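Local coordinates for endonuclease IV (Thermus thermophilus, PDB 3AAM), which cleaves phosphodiester bonds at apurinic or apyrimidinic sites in DNA during base excision repair, and also has a 3'-5' exonuclease activity, at residues G18-A23 / E52-L57. Numbering follows the deposited sequence.
Sequences GAVEEA and EAFRAL
With its CG1 anti to the backbone N (chi1 -179°), V20 splays its two methyls onto different residues of the facing helix: CG1 goes to L57 and CG2 to F54. The setting is a TIM barrel, in which helices pack side by side around the strands; helices 15-26 and 48-60 are successive members of that outer layer, joined through strand 31-34. Their segments 18-23 and 52-57 run nearly parallel, at 19° with axes 9.3 Å apart, and the contact illustrates how one branched residue can divide its two methyls between two residues of a neighbouring helix. F54 carries its CG anti to the backbone N as well (chi1 -178°), which swings the ring toward helix 15-26; F54 CD1 and F54 CE1 are both 3.5 Å from V20 CG2, the methyl approaching the ring obliquely. The other methyl, V20 CG1, lies 3.6 Å from the carbonyl carbon L57 C and 3.7 Å from L57 CB, thus packing against main chain and side chain together. An alanine here would take away both methyls, and is likely to open a gap between the helices and leave the F54 ring less firmly held. Deeper in, V20 and F54 both lean on F31, so the helix pair packs on barrel strand 31-34 through that residue. At the partly exposed margin the contact turns more polar: E21, extended beyond CG, passes alongside L57, and its carboxylate oxygen OE2 makes a long, weak ion pair with K14. The other oxygen, E21 OE1, lies 3.9 Å from L57 CD1.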
loop_
_atom_site.group_PDB
_atom_site.type_symbol
_atom_site.label_atom_id
_atom_site.label_comp_id
_atom_site.label_asym_id
_atom_site.label_seq_id
_atom_site.Cartn_x
_atom_site.Cartn_y
_atom_site.Cartn_z
ATOM N N GLY A 18 -13.103 -10.293 10.339
ATOM C CA GLY A 18 -13.005 -11.405 9.413
ATOM C C GLY A 18 -11.673 -11.438 8.685
ATOM O O GLY A 18 -11.145 -12.509 8.380
ATOM N N ALA A 19 -11.125 -10.260 8.403
ATOM C CA ALA A 19 -9.847 -10.172 7.710
ATOM C C ALA A 19 -8.726 -10.717 8.587
ATOM O O ALA A 19 -7.826 -11.403 8.102
ATOM C CB ALA A 19 -9.556 -8.723 7.320
ATOM N N VAL A 20 -8.769 -10.399 9.878
ATOM C CA VAL A 20 -7.748 -10.892 10.792
ATOM C C VAL A 20 -7.797 -12.421 10.799
ATOM O O VAL A 20 -6.766 -13.088 10.723
ATOM C CB VAL A 20 -7.971 -10.378 12.235
ATOM C CG1 VAL A 20 -6.865 -10.894 13.149
ATOM C CG2 VAL A 20 -7.996 -8.858 12.254
ATOM N N GLU A 21 -9.004 -12.974 10.878
ATOM C CA GLU A 21 -9.162 -14.425 10.897
ATOM C C GLU A 21 -8.658 -15.082 9.622
ATOM O O GLU A 21 -8.018 -16.134 9.672
ATOM C CB GLU A 21 -10.626 -14.804 11.111
ATOM C CG GLU A 21 -11.202 -14.309 12.423
ATOM C CD GLU A 21 -12.583 -14.859 12.688
ATOM O OE1 GLU A 21 -13.259 -14.348 13.605
ATOM O OE2 GLU A 21 -12.987 -15.811 11.985
ATOM N N GLU A 22 -8.947 -14.469 8.476
ATOM C CA GLU A 22 -8.509 -15.026 7.204
ATOM C C GLU A 22 -6.989 -14.978 7.074
ATOM O O GLU A 22 -6.378 -15.887 6.507
ATOM C CB GLU A 22 -9.168 -14.290 6.031
ATOM C CG GLU A 22 -8.695 -14.788 4.668
ATOM C CD GLU A 22 -9.476 -14.203 3.511
ATOM O OE1 GLU A 22 -10.111 -13.143 3.692
ATOM O OE2 GLU A 22 -9.444 -14.800 2.412
ATOM N N ALA A 23 -6.376 -13.923 7.603
ATOM C CA ALA A 23 -4.923 -13.807 7.551
ATOM C C ALA A 23 -4.300 -14.960 8.331
ATOM O O ALA A 23 -3.328 -15.573 7.888
ATOM C CB ALA A 23 -4.476 -12.467 8.131
ATOM N N GLU A 52 -12.893 -3.779 19.276
ATOM C CA GLU A 52 -12.366 -4.679 20.296
ATOM C C GLU A 52 -12.043 -6.050 19.709
ATOM O O GLU A 52 -11.011 -6.638 20.026
ATOM C CB GLU A 52 -13.382 -4.827 21.436
ATOM C CG GLU A 52 -12.883 -5.549 22.692
ATOM C CD GLU A 52 -12.791 -7.060 22.537
ATOM O OE1 GLU A 52 -13.712 -7.662 21.944
ATOM O OE2 GLU A 52 -11.802 -7.651 23.024
ATOM N N ALA A 53 -12.927 -6.554 18.856
ATOM C CA ALA A 53 -12.724 -7.859 18.237
ATOM C C ALA A 53 -11.498 -7.859 17.328
ATOM O O ALA A 53 -10.694 -8.790 17.356
ATOM C CB ALA A 53 -13.965 -8.260 17.448
ATOM N N PHE A 54 -11.360 -6.808 16.528
ATOM C CA PHE A 54 -10.233 -6.674 15.609
ATOM C C PHE A 54 -8.915 -6.691 16.380
ATOM O O PHE A 54 -8.012 -7.470 16.076
ATOM C CB PHE A 54 -10.354 -5.361 14.832
ATOM C CG PHE A 54 -9.260 -5.148 13.822
ATOM C CD1 PHE A 54 -9.371 -5.662 12.536
ATOM C CD2 PHE A 54 -8.111 -4.448 14.166
ATOM C CE1 PHE A 54 -8.352 -5.482 11.606
ATOM C CE2 PHE A 54 -7.086 -4.263 13.244
ATOM C CZ PHE A 54 -7.207 -4.781 11.961
ATOM N N ARG A 55 -8.810 -5.821 17.377
ATOM C CA ARG A 55 -7.602 -5.743 18.185
ATOM C C ARG A 55 -7.306 -7.040 18.929
ATOM O O ARG A 55 -6.172 -7.510 18.935
ATOM C CB ARG A 55 -7.715 -4.590 19.189
ATOM C CG ARG A 55 -7.605 -3.202 18.570
ATOM C CD ARG A 55 -7.803 -2.118 19.623
ATOM N NE ARG A 55 -7.534 -0.781 19.099
ATOM C CZ ARG A 55 -6.399 -0.114 19.291
ATOM N NH1 ARG A 55 -6.244 1.095 18.773
ATOM N NH2 ARG A 55 -5.422 -0.650 20.011
ATOM N N ALA A 56 -8.323 -7.617 19.561
ATOM C CA ALA A 56 -8.139 -8.854 20.315
ATOM C C ALA A 56 -7.704 -9.999 19.412
ATOM O O ALA A 56 -6.800 -10.762 19.754
ATOM C CB ALA A 56 -9.427 -9.218 21.044
ATOM N N LEU A 57 -8.354 -10.124 18.259
ATOM C CA LEU A 57 -8.011 -11.180 17.319
ATOM C C LEU A 57 -6.597 -10.989 16.785
ATOM O O LEU A 57 -5.828 -11.946 16.687
ATOM C CB LEU A 57 -9.017 -11.207 16.164
ATOM C CG LEU A 57 -10.407 -11.757 16.499
ATOM C CD1 LEU A 57 -11.381 -11.423 15.376
ATOM C CD2 LEU A 57 -10.319 -13.270 16.711
#